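Local coordinates for adhesion and penetration protein autotransporter (Haemophilus influenzae, PDB 3SYJ) that promotes bacterial adherence and invasion by directly binding a host cell structure, self-associates between cells to aggregate bacteria, and is probably a serine protease, at residues D217-F223 against I234-R239; E150-I154 against G181-Q186. One frame throughout, in Å; residues are numbered along the deposited sequence.

Interaction 1: D217-F223 against I234-R239; sequences DSGSPMF and INGILR
In the protease domain of the Hap passenger, a type II β-turn from D217 to S220 carries S218, the probable nucleophile, into the antiparallel hairpin 221-226/231-238. In the turn, G219 sits at phi 96°, psi -29°; S220 N (3.0 Å) and the p-rotamer S220 OG (2.8 Å) both donate to D217 O. Backbone bonds set the register: G219 N to L238 O, 2.7 Å; L238 N to S220 O, 2.8 Å; M222 N to G236 O, 2.8 Å. P221 and I237 form a non-hydrogen-bonded pair. A classic β bulge follows, N235 (phi -107°, psi -34°) and G236 both facing M222, whose O accepts N235 N at 2.8 Å and G236 N at 3.2 Å; F223 is thus matched with I234. Strand axes of 221-223 and 234-238 lie 150° apart. L238 (chi1 t) packs CB on S220 OG, 3.6 Å; M222 (chi1 t) CE meets N235 CB, 3.2 Å; P221 CB meets I234 CD1, 3.8 Å; F223 CD1 meets I234 CB, 3.9 Å. S218 touches H73, consistent with an S218-H73-D115 triad; R239 salt-bridges D115. The hairpin lies between strands 151-155 and 249-253, I234 and I237 touching V69 of strand 67-69.

Interaction 2: E150-I154 against G181-Q186; sequences ERVRI and GNTHNQ
Three backbone hydrogen bonds join E150-I154 to G181-Q186. T183 N donates to R151 O at 3.0 Å, R153 N to G181 O at 3.2 Å, and G181 N returns a weak bond of 3.4 Å to R153 O. R153 and G181 are therefore an antiparallel hydrogen-bonded pair, their CA atoms 6.1 Å apart, while V152 and N182 form a non-hydrogen-bonded pair drawn in to 3.9 Å between CA atoms. N182 CA also makes a CA-H...O contact of 3.2 Å with R151 O. G181 is almost fully extended (phi 174°, psi -171°).

Beyond the paired residues the chain turns off, with two bonds local to the segment: N182, in the p rotamer, sends ND2 to T183 O at 3.0 Å, and T183, also p, bonds through OG1 to H184 O at 3.0 Å. N182 OD1 accepts a hydrogen bond from L209 N. Strand 179-182 pairs with 151-155 in the curled antiparallel sheet of the C-terminal barrel expected of this trypsin-like family, near where it comes round to strand 193-196; on its other side, strand 151-155 pairs with 221-226. R153 (chi1 p) carries its guanidinium away to a salt bridge with D217, the residue before the putative nucleophile S218, and NH2 also bonds S220 OG.

Packing centres on T183 and R151. T183 CG2 lies 3.4 Å from V152 C and 4.0 Å from R153 CB, and V152 CB (chi1 m) is 3.4 Å from G181 O. The R151 side chain (chi1 -133°, chi2 t, chi3 m) runs past T183, CD to OG1 3.6 Å, to end near Q186 and beside L196 of strand 193-196.

Overall arrangement
Both contacts are buried and belong to one antiparallel sheet, their centres about 11 Å apart, and strands 151-155 and 221-226 are neighbours in it. A probable hydrogen bond from F223 N to V152 O, 2.8 Å, joins them directly, and the salt bridge of D217 OD1 with R153 NH2, 3.0 Å, through side chains. Interaction 1 is a hairpin with five backbone bonds, a bulge and apolar contacts, partly exposed S218 and exposed R239 lying at the end that carries the probable nucleophile. Interaction 2 adds strand 179-182 to 151-155 by three backbone bonds, one weak, and packing of T183 and R151, with R153 turned to D217; it buries less surface, 352 against 516 Å².

Interaction 1: D217-F223 against I234-R239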
loop_
_atom_site.group_PDB
_atom_site.type_symbol
_atom_site.label_atom_id
_atom_site.label_comp_id
_atom_site.label_asym_id
_atom_site.label_seq_id
_atom_site.Cartn_x
_atom_site.Cartn_y
_atom_site.Cartn_z
ATOM N N ASP A 217 -44.332 -23.535 -51.675
ATOM C CA ASP A 217 -43.663 -22.260 -51.486
ATOM C C ASP A 217 -44.460 -21.127 -52.104
ATOM O O ASP A 217 -44.092 -19.961 -51.951
ATOM C CB ASP A 217 -42.257 -22.301 -52.085
ATOM C CG ASP A 217 -41.242 -22.958 -51.157
ATOM O OD1 ASP A 217 -41.133 -22.520 -49.986
ATOM O OD2 ASP A 217 -40.546 -23.901 -51.598
ATOM N N SER A 218 -45.545 -21.460 -52.806
ATOM C CA SER A 218 -46.391 -20.435 -53.424
ATOM C C SER A 218 -46.900 -19.483 -52.353
ATOM O O SER A 218 -47.388 -19.912 -51.312
ATOM C CB SER A 218 -47.584 -21.056 -54.159
ATOM O OG SER A 218 -47.170 -21.770 -55.311
ATOM N N GLY A 219 -46.781 -18.187 -52.608
ATOM C CA GLY A 219 -47.215 -17.192 -51.649
ATOM C C GLY A 219 -46.078 -16.695 -50.783
ATOM O O GLY A 219 -46.108 -15.551 -50.323
ATOM N N SER A 220 -45.077 -17.547 -50.565
ATOM C CA SER A 220 -43.911 -17.174 -49.762
ATOM C C SER A 220 -43.276 -15.901 -50.313
ATOM O O SER A 220 -43.339 -15.647 -51.515
ATOM C CB SER A 220 -42.881 -18.313 -49.716
ATOM O OG SER A 220 -42.114 -18.349 -50.911
ATOM N N PRO A 221 -42.652 -15.102 -49.434
ATOM C CA PRO A 221 -42.189 -13.764 -49.795
ATOM C C PRO A 221 -40.772 -13.734 -50.348
ATOM O O PRO A 221 -39.937 -14.574 -50.027
ATOM C CB PRO A 221 -42.187 -13.027 -48.450
ATOM C CG PRO A 221 -42.325 -14.091 -47.387
ATOM C CD PRO A 221 -42.310 -15.427 -48.041
ATOM N N MET A 222 -40.502 -12.723 -51.155
ATOM C CA MET A 222 -39.175 -12.491 -51.683
ATOM C C MET A 222 -38.866 -11.032 -51.371
ATOM O O MET A 222 -39.703 -10.158 -51.592
ATOM C CB MET A 222 -39.174 -12.796 -53.184
ATOM C CG MET A 222 -37.907 -12.468 -53.935
ATOM S SD MET A 222 -38.055 -10.981 -54.934
ATOM C CE MET A 222 -37.132 -9.866 -53.924
ATOM N N PHE A 223 -37.681 -10.776 -50.823
ATOM C CA PHE A 223 -37.326 -9.451 -50.328
ATOM C C PHE A 223 -36.142 -8.878 -51.079
ATOM O O PHE A 223 -35.252 -9.611 -51.501
ATOM C CB PHE A 223 -36.962 -9.521 -48.842
ATOM C CG PHE A 223 -38.038 -10.101 -47.980
ATOM C CD1 PHE A 223 -38.957 -9.276 -47.351
ATOM C CD2 PHE A 223 -38.132 -11.471 -47.795
ATOM C CE1 PHE A 223 -39.960 -9.807 -46.549
ATOM C CE2 PHE A 223 -39.127 -12.012 -46.994
ATOM C CZ PHE A 223 -40.044 -11.172 -46.368
ATOM N N ILE A 234 -40.242 -5.850 -48.986
ATOM C CA ILE A 234 -40.765 -7.020 -49.661
ATOM C C ILE A 234 -40.949 -6.631 -51.122
ATOM O O ILE A 234 -41.485 -5.563 -51.422
ATOM C CB ILE A 234 -42.072 -7.583 -49.046
ATOM C CG1 ILE A 234 -42.540 -8.781 -49.882
ATOM C CG2 ILE A 234 -43.149 -6.519 -48.966
ATOM C CD1 ILE A 234 -43.616 -9.606 -49.246
ATOM N N ASN A 235 -40.470 -7.482 -52.029
ATOM C CA ASN A 235 -40.494 -7.159 -53.452
ATOM C C ASN A 235 -41.544 -7.958 -54.204
ATOM O O ASN A 235 -42.149 -7.464 -55.144
ATOM C CB ASN A 235 -39.107 -7.363 -54.066
ATOM C CG ASN A 235 -39.030 -6.925 -55.524
ATOM O OD1 ASN A 235 -39.712 -5.988 -55.952
ATOM N ND2 ASN A 235 -38.187 -7.602 -56.290
ATOM N N GLY A 236 -41.768 -9.197 -53.791
ATOM C CA GLY A 236 -42.734 -10.021 -54.486
ATOM C C GLY A 236 -43.116 -11.266 -53.727
ATOM O O GLY A 236 -42.556 -11.566 -52.662
ATOM N N ILE A 237 -44.081 -11.994 -54.274
ATOM C CA ILE A 237 -44.508 -13.255 -53.680
ATOM C C ILE A 237 -44.366 -14.391 -54.691
ATOM O O ILE A 237 -44.665 -14.223 -55.878
ATOM C CB ILE A 237 -45.954 -13.163 -53.187
ATOM C CG1 ILE A 237 -46.868 -12.688 -54.321
ATOM C CG2 ILE A 237 -46.035 -12.201 -51.999
ATOM C CD1 ILE A 237 -48.342 -12.699 -53.952
ATOM N N LEU A 238 -43.893 -15.541 -54.223
ATOM C CA LEU A 238 -43.603 -16.644 -55.129
ATOM C C LEU A 238 -44.884 -17.201 -55.727
ATOM O O LEU A 238 -45.827 -17.527 -55.010
ATOM C CB LEU A 238 -42.787 -17.749 -54.442
ATOM C CG LEU A 238 -42.213 -18.848 -55.348
ATOM C CD1 LEU A 238 -40.887 -19.398 -54.853
ATOM C CD2 LEU A 238 -43.217 -19.971 -55.505
ATOM N N ARG A 239 -44.911 -17.285 -57.052
ATOM C CA ARG A 239 -46.018 -17.913 -57.757
ATOM C C ARG A 239 -45.516 -18.982 -58.723
ATOM O O ARG A 239 -45.838 -20.160 -58.568
ATOM C CB ARG A 239 -46.832 -16.881 -58.525
ATOM C CG ARG A 239 -47.621 -17.509 -59.651
ATOM C CD ARG A 239 -48.803 -16.668 -60.029
ATOM N NE ARG A 239 -49.961 -17.500 -60.318
ATOM C CZ ARG A 239 -50.300 -17.907 -61.534
ATOM N NH1 ARG A 239 -49.563 -17.551 -62.576
ATOM N NH2 ARG A 239 -51.373 -18.670 -61.703
#

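Interaction 2: E150-I154 against G181-Q186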
loop_
_atom_site.group_PDB
_atom_site.type_symbol
_atom_site.label_atom_id
_atom_site.label_comp_id
_atom_site.label_asym_id
_atom_site.label_seq_id
_atom_site.Cartn_x
_atom_site.Cartn_y
_atom_site.Cartn_z
ATOM N N GLU A 150 -28.656 -6.776 -52.452
ATOM C CA GLU A 150 -29.029 -8.028 -51.808
ATOM C C GLU A 150 -30.483 -8.400 -52.093
ATOM O O GLU A 150 -31.347 -7.532 -52.247
ATOM C CB GLU A 150 -28.773 -7.942 -50.304
ATOM C CG GLU A 150 -27.361 -7.486 -49.947
ATOM C CD GLU A 150 -26.336 -8.606 -49.963
ATOM O OE1 GLU A 150 -26.690 -9.741 -50.349
ATOM O OE2 GLU A 150 -25.173 -8.355 -49.575
ATOM N N ARG A 151 -30.743 -9.699 -52.184
ATOM C CA ARG A 151 -32.088 -10.202 -52.429
ATOM C C ARG A 151 -32.208 -11.571 -51.766
ATOM O O ARG A 151 -31.308 -12.399 -51.905
ATOM C CB ARG A 151 -32.370 -10.305 -53.934
ATOM C CG ARG A 151 -33.711 -9.709 -54.328
ATOM C CD ARG A 151 -34.336 -10.344 -55.556
ATOM N NE ARG A 151 -33.949 -9.723 -56.816
ATOM C CZ ARG A 151 -34.801 -9.235 -57.720
ATOM N NH1 ARG A 151 -36.106 -9.273 -57.512
ATOM N NH2 ARG A 151 -34.343 -8.711 -58.844
ATOM N N VAL A 152 -33.303 -11.813 -51.044
ATOM C CA VAL A 152 -33.491 -13.091 -50.349
ATOM C C VAL A 152 -34.935 -13.605 -50.435
ATOM O O VAL A 152 -35.853 -12.847 -50.753
ATOM C CB VAL A 152 -33.096 -12.995 -48.863
ATOM C CG1 VAL A 152 -31.656 -12.541 -48.715
ATOM C CG2 VAL A 152 -34.022 -12.042 -48.132
ATOM N N ARG A 153 -35.125 -14.895 -50.160
ATOM C CA ARG A 153 -36.461 -15.491 -50.091
ATOM C C ARG A 153 -36.521 -16.540 -48.984
ATOM O O ARG A 153 -35.498 -16.949 -48.433
ATOM C CB ARG A 153 -36.890 -16.110 -51.434
ATOM C CG ARG A 153 -36.160 -17.409 -51.820
ATOM C CD ARG A 153 -36.976 -18.249 -52.817
ATOM N NE ARG A 153 -38.245 -18.681 -52.226
ATOM C CZ ARG A 153 -38.413 -19.797 -51.517
ATOM N NH1 ARG A 153 -37.395 -20.633 -51.325
ATOM N NH2 ARG A 153 -39.608 -20.089 -51.007
ATOM N N ILE A 154 -37.723 -16.984 -48.658
ATOM C CA ILE A 154 -37.891 -17.881 -47.535
ATOM C C ILE A 154 -39.224 -18.581 -47.689
ATOM O O ILE A 154 -40.192 -17.978 -48.151
ATOM C CB ILE A 154 -37.851 -17.093 -46.207
ATOM C CG1 ILE A 154 -38.079 -18.033 -45.013
ATOM C CG2 ILE A 154 -38.879 -15.964 -46.233
ATOM C CD1 ILE A 154 -37.940 -17.367 -43.655
ATOM N N GLY A 181 -32.459 -18.360 -48.003
ATOM C CA GLY A 181 -31.120 -18.006 -48.455
ATOM C C GLY A 181 -31.277 -16.800 -49.354
ATOM O O GLY A 181 -32.369 -16.242 -49.423
ATOM N N ASN A 182 -30.226 -16.376 -50.040
ATOM C CA ASN A 182 -30.436 -15.360 -51.072
ATOM C C ASN A 182 -31.183 -15.973 -52.257
ATOM O O ASN A 182 -31.250 -17.198 -52.382
ATOM C CB ASN A 182 -29.138 -14.665 -51.499
ATOM C CG ASN A 182 -28.090 -15.627 -52.021
ATOM O OD1 ASN A 182 -27.281 -16.153 -51.262
ATOM N ND2 ASN A 182 -28.078 -15.834 -53.336
ATOM N N THR A 183 -31.777 -15.142 -53.104
ATOM C CA THR A 183 -32.479 -15.667 -54.273
ATOM C C THR A 183 -31.489 -16.056 -55.364
ATOM O O THR A 183 -30.304 -15.716 -55.296
ATOM C CB THR A 183 -33.459 -14.644 -54.864
ATOM O OG1 THR A 183 -32.731 -13.556 -55.452
ATOM C CG2 THR A 183 -34.377 -14.117 -53.783
ATOM N N HIS A 184 -31.980 -16.761 -56.373
ATOM C CA HIS A 184 -31.176 -17.033 -57.554
ATOM C C HIS A 184 -30.959 -15.739 -58.323
ATOM O O HIS A 184 -31.449 -14.677 -57.923
ATOM C CB HIS A 184 -31.846 -18.087 -58.441
ATOM C CG HIS A 184 -31.571 -19.494 -58.010
ATOM N ND1 HIS A 184 -30.385 -20.138 -58.293
ATOM C CD2 HIS A 184 -32.315 -20.373 -57.297
ATOM C CE1 HIS A 184 -30.414 -21.356 -57.781
ATOM N NE2 HIS A 184 -31.573 -21.522 -57.171
ATOM N N ASN A 185 -30.227 -15.836 -59.428
ATOM C CA ASN A 185 -29.909 -14.682 -60.262
ATOM C C ASN A 185 -31.121 -14.135 -60.993
ATOM O O ASN A 185 -32.096 -14.850 -61.236
ATOM C CB ASN A 185 -28.858 -15.057 -61.301
ATOM C CG ASN A 185 -27.523 -15.398 -60.684
ATOM O OD1 ASN A 185 -27.173 -14.913 -59.611
ATOM N ND2 ASN A 185 -26.758 -16.227 -61.373
ATOM N N GLN A 186 -31.028 -12.860 -61.358
ATOM C CA GLN A 186 -32.046 -12.179 -62.143
ATOM C C GLN A 186 -32.182 -12.817 -63.524
ATOM O O GLN A 186 -31.196 -12.985 -64.240
ATOM C CB GLN A 186 -31.688 -10.699 -62.273
ATOM C CG GLN A 186 -32.645 -9.896 -63.126
ATOM C CD GLN A 186 -34.032 -9.787 -62.516
ATOM O OE1 GLN A 186 -34.932 -10.549 -62.873
ATOM N NE2 GLN A 186 -34.213 -8.836 -61.597
#